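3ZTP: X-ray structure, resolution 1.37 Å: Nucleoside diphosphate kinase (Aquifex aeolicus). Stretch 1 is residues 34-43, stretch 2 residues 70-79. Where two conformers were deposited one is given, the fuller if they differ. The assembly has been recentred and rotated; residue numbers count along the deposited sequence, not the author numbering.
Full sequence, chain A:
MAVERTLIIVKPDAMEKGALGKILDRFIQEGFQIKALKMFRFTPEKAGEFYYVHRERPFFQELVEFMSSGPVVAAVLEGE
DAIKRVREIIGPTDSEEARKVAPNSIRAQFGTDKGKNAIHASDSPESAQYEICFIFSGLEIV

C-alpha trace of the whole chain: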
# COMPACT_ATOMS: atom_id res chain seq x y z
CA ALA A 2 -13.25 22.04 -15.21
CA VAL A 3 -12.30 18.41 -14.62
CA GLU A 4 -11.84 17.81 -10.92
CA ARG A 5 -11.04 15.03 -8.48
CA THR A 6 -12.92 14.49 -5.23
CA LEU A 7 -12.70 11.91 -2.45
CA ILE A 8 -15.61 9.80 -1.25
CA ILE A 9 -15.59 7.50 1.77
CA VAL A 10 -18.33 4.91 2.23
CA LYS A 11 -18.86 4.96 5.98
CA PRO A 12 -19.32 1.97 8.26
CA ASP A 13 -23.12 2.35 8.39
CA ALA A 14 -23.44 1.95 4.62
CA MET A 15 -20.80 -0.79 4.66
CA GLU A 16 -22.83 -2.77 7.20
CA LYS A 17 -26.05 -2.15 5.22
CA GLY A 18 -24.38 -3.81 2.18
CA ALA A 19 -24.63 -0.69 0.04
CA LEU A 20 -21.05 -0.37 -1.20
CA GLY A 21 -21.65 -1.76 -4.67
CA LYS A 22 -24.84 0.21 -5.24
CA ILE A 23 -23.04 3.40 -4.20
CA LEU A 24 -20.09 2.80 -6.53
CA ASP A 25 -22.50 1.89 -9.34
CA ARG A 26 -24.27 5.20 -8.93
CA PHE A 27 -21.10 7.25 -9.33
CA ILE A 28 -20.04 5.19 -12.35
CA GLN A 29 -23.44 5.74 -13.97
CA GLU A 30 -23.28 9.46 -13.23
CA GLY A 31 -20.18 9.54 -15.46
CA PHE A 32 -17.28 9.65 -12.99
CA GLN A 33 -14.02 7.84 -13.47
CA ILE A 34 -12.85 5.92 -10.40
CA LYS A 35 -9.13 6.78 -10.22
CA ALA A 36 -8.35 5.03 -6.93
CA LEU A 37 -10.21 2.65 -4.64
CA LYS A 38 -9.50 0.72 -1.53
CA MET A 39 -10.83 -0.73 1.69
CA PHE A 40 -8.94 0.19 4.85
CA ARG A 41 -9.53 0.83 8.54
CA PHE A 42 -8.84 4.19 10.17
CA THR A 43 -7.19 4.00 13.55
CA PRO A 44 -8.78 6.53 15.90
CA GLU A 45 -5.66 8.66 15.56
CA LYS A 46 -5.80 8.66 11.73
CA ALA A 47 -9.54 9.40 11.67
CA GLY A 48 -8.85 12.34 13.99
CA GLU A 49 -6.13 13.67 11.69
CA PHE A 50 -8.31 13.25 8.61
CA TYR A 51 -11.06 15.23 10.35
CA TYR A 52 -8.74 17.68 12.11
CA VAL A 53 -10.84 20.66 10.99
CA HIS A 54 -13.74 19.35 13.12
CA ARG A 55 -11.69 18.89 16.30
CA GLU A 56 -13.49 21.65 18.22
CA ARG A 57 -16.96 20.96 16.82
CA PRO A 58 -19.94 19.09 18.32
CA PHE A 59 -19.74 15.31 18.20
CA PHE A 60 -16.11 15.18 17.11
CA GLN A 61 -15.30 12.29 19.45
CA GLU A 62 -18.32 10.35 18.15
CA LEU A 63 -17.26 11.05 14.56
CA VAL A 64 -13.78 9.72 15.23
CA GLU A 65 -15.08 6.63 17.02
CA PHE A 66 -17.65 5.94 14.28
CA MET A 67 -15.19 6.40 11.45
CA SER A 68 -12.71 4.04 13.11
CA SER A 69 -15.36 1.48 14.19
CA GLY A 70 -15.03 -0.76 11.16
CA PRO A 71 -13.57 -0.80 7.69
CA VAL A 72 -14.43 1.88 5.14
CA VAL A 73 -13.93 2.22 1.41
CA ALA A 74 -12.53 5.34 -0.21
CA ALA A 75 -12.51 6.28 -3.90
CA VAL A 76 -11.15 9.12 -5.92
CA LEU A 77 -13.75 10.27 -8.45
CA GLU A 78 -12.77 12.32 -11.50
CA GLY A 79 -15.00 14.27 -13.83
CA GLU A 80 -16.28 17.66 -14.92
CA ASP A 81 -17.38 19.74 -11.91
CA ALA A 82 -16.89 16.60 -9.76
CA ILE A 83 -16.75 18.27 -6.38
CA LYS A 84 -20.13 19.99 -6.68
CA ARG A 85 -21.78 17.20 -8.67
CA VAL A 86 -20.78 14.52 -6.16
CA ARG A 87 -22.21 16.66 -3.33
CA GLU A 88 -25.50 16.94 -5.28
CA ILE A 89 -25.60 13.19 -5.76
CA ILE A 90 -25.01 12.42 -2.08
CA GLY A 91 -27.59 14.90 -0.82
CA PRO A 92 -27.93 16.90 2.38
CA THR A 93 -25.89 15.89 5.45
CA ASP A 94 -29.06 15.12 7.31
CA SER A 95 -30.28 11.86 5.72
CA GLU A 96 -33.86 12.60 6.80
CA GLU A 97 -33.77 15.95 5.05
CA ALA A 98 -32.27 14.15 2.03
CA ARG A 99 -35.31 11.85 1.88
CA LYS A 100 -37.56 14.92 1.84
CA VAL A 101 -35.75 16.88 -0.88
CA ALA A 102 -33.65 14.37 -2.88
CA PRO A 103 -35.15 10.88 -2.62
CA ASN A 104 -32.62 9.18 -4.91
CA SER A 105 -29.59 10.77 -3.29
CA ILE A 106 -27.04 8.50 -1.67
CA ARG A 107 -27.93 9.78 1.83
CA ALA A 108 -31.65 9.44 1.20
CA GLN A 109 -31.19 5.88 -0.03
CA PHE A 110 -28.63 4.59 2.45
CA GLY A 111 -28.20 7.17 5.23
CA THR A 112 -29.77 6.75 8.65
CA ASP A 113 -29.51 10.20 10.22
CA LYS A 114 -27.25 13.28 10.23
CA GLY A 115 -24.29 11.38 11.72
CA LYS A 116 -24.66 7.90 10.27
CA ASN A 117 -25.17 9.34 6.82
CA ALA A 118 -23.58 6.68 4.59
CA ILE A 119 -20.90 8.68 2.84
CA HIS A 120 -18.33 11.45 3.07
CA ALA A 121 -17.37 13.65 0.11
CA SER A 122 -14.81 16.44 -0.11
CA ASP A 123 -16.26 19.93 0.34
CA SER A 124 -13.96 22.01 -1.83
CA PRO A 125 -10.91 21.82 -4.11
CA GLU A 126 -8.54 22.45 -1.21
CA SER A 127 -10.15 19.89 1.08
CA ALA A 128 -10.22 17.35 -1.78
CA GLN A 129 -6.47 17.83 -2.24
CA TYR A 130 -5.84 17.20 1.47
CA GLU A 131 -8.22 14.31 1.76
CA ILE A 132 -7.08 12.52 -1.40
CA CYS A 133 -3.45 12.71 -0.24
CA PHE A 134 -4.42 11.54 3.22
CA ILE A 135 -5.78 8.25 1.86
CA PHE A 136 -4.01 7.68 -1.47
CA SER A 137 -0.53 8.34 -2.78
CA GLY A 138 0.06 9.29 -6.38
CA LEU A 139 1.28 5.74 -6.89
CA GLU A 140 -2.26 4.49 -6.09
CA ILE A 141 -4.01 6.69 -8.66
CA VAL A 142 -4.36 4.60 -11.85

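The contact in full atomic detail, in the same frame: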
# COMPACT_ATOMS: atom_id res chain seq x y z
N ILE A 34 -13.48 6.30 -11.67
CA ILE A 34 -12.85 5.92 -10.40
C ILE A 34 -11.36 5.82 -10.66
O ILE A 34 -10.91 4.97 -11.44
CB ILE A 34 -13.40 4.61 -9.83
CG1 ILE A 34 -14.90 4.76 -9.57
CG2 ILE A 34 -12.66 4.23 -8.58
CD1 ILE A 34 -15.61 3.47 -9.17
N LYS A 35 -10.59 6.71 -10.04
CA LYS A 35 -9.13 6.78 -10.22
C LYS A 35 -8.35 6.06 -9.13
O LYS A 35 -7.15 5.81 -9.28
CB LYS A 35 -8.68 8.23 -10.29
CG LYS A 35 -9.28 9.03 -11.44
CD LYS A 35 -8.84 8.50 -12.76
CE LYS A 35 -7.33 8.56 -12.90
NZ LYS A 35 -6.88 8.11 -14.25
N ALA A 36 -8.99 5.79 -8.00
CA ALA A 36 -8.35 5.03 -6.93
C ALA A 36 -9.46 4.47 -6.07
O ALA A 36 -10.57 5.04 -5.98
CB ALA A 36 -7.41 5.91 -6.09
N LEU A 37 -9.20 3.34 -5.43
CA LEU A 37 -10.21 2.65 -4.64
C LEU A 37 -9.54 1.74 -3.68
O LEU A 37 -8.68 0.97 -4.09
CB LEU A 37 -11.14 1.83 -5.57
CG LEU A 37 -12.27 1.06 -4.92
CD1 LEU A 37 -13.34 1.95 -4.45
CD2 LEU A 37 -12.83 0.05 -5.90
N LYS A 38 -9.93 1.77 -2.42
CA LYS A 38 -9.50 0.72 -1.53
C LYS A 38 -10.30 0.71 -0.25
O LYS A 38 -10.91 1.69 0.14
CB LYS A 38 -8.02 0.84 -1.19
CG LYS A 38 -7.71 1.93 -0.18
CD LYS A 38 -6.20 2.18 -0.08
CE LYS A 38 -5.89 3.46 0.67
NZ LYS A 38 -4.41 3.67 0.68
N MET A 39 -10.28 -0.46 0.36
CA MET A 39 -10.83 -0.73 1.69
C MET A 39 -9.71 -0.65 2.70
O MET A 39 -8.65 -1.23 2.49
CB MET A 39 -11.48 -2.11 1.71
CG MET A 39 -12.00 -2.48 3.07
SD MET A 39 -12.90 -4.05 3.03
CE MET A 39 -14.28 -3.60 2.08
N PHE A 40 -9.93 0.06 3.80
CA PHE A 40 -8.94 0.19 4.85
C PHE A 40 -9.68 0.45 6.15
O PHE A 40 -10.92 0.57 6.16
CB PHE A 40 -7.94 1.33 4.52
CG PHE A 40 -8.56 2.68 4.53
CD1 PHE A 40 -9.28 3.12 3.43
CD2 PHE A 40 -8.48 3.50 5.66
CE1 PHE A 40 -9.92 4.36 3.45
CE2 PHE A 40 -9.09 4.76 5.66
CZ PHE A 40 -9.82 5.17 4.55
N ARG A 41 -8.94 0.52 7.24
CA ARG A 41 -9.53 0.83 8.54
C ARG A 41 -8.76 1.98 9.17
O ARG A 41 -7.55 1.88 9.41
CB ARG A 41 -9.47 -0.39 9.44
CG ARG A 41 -9.87 -0.09 10.87
CD ARG A 41 -11.04 -0.89 11.26
NE ARG A 41 -11.49 -0.60 12.61
CZ ARG A 41 -12.08 -1.49 13.37
NH1 ARG A 41 -12.31 -2.72 12.90
NH2 ARG A 41 -12.48 -1.15 14.59
N PHE A 42 -9.43 3.10 9.40
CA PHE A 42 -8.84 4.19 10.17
C PHE A 42 -8.58 3.71 11.60
O PHE A 42 -9.50 3.17 12.25
CB PHE A 42 -9.84 5.35 10.32
CG PHE A 42 -9.94 6.29 9.16
CD1 PHE A 42 -8.87 7.09 8.77
CD2 PHE A 42 -11.15 6.45 8.51
CE1 PHE A 42 -9.00 8.00 7.75
CE2 PHE A 42 -11.27 7.37 7.47
CZ PHE A 42 -10.19 8.15 7.09
N THR A 43 -7.37 3.96 12.09
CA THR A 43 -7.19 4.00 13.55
C THR A 43 -7.89 5.26 14.08
O THR A 43 -8.15 6.19 13.33
CB THR A 43 -5.71 4.11 13.93
OG1 THR A 43 -5.21 5.34 13.41
CG2 THR A 43 -4.93 2.95 13.34
N GLY A 70 -15.03 0.36 12.08
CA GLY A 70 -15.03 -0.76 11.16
C GLY A 70 -14.41 -0.30 9.87
O GLY A 70 -14.12 0.88 9.70
N PRO A 71 -14.19 -1.23 8.94
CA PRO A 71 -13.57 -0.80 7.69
C PRO A 71 -14.45 0.17 6.88
O PRO A 71 -15.70 0.18 6.99
CB PRO A 71 -13.37 -2.10 6.91
CG PRO A 71 -13.98 -3.20 7.71
CD PRO A 71 -14.42 -2.68 9.03
N VAL A 72 -13.79 0.98 6.07
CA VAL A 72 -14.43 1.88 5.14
C VAL A 72 -13.83 1.68 3.77
O VAL A 72 -12.80 1.01 3.62
CB VAL A 72 -14.28 3.36 5.56
CG1 VAL A 72 -15.00 3.63 6.89
CG2 VAL A 72 -12.82 3.78 5.73
N VAL A 73 -14.47 2.24 2.76
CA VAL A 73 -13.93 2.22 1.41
C VAL A 73 -13.87 3.63 0.89
O VAL A 73 -14.86 4.36 0.89
CB VAL A 73 -14.78 1.36 0.46
CG1 VAL A 73 -14.36 1.57 -0.99
CG2 VAL A 73 -14.67 -0.12 0.87
N ALA A 74 -12.70 4.04 0.42
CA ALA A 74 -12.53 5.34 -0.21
C ALA A 74 -12.30 5.19 -1.71
O ALA A 74 -11.76 4.18 -2.17
CB ALA A 74 -11.34 6.08 0.42
N ALA A 75 -12.73 6.21 -2.46
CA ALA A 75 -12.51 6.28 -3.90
C ALA A 75 -12.21 7.70 -4.30
O ALA A 75 -12.75 8.65 -3.71
CB ALA A 75 -13.74 5.80 -4.65
N VAL A 76 -11.34 7.85 -5.29
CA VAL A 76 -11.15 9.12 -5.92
C VAL A 76 -12.01 9.11 -7.18
O VAL A 76 -11.89 8.20 -8.01
CB VAL A 76 -9.67 9.36 -6.31
CG1 VAL A 76 -9.53 10.66 -7.09
CG2 VAL A 76 -8.80 9.37 -5.06
N LEU A 77 -12.87 10.11 -7.31
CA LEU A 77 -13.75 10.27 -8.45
C LEU A 77 -13.29 11.46 -9.26
O LEU A 77 -13.06 12.54 -8.72
CB LEU A 77 -15.19 10.50 -7.98
CG LEU A 77 -15.77 9.41 -7.10
CD1 LEU A 77 -17.18 9.78 -6.76
CD2 LEU A 77 -15.72 8.06 -7.78
N GLU A 78 -13.20 11.27 -10.58
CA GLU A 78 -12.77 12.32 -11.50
C GLU A 78 -13.83 12.60 -12.55
O GLU A 78 -14.39 11.68 -13.14
CB GLU A 78 -11.46 11.89 -12.16
CG GLU A 78 -10.89 12.89 -13.14
CD GLU A 78 -9.59 12.37 -13.74
OE1 GLU A 78 -8.59 12.29 -13.00
OE2 GLU A 78 -9.58 12.01 -14.93
N GLY A 79 -14.09 13.87 -12.77
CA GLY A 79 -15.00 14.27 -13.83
C GLY A 79 -15.24 15.76 -13.82
O GLY A 79 -14.81 16.47 -12.92
O HOH W 1 -6.71 11.38 -14.86
O HOH W 2 -12.27 2.92 9.29

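Six backbone hydrogen bonds join antiparallel strands 34-40 and 72-78 (178° between their N-to-C directions). At F40 and V72 the bonds are reciprocal: V72 N to F40 O is 2.9 Å (169° at the hydrogen) and F40 N to V72 O is 3.0 Å. K38 and A74 repeat the pattern, with K38 N to A74 O and A74 N to K38 O both 3.0 Å. Beyond them the ladder changes step: V76 O accepts from K35 N at 2.8 Å (166°), while V76 N donates to A36 O at 3.0 Å. A36 N is left buried without a partner. Water extends the polar network at the loop end, accepting from F42 N and donating to G70 O, each at 2.8 Å.

From A36 to F40 and from V72 to L77, side chains alternate between two faces. On one, L37 CD1 lies 3.6 Å from V73 CG1 and 3.9 Å from A75 CB, and M39 CE reaches V73 CG2 at 3.7 Å; the small A75 leaves L37 room to lean across. On the other, V72 CG2 sits over the F40 ring, 3.8 Å from its centroid and 23° off the normal, while A74 CB meets the ring edge, 3.8 Å from F40 CE1. The contact buries 845 Å² over both sides. At its margin, the aliphatic part of K35 packs on E78, CG to CB 3.7 Å.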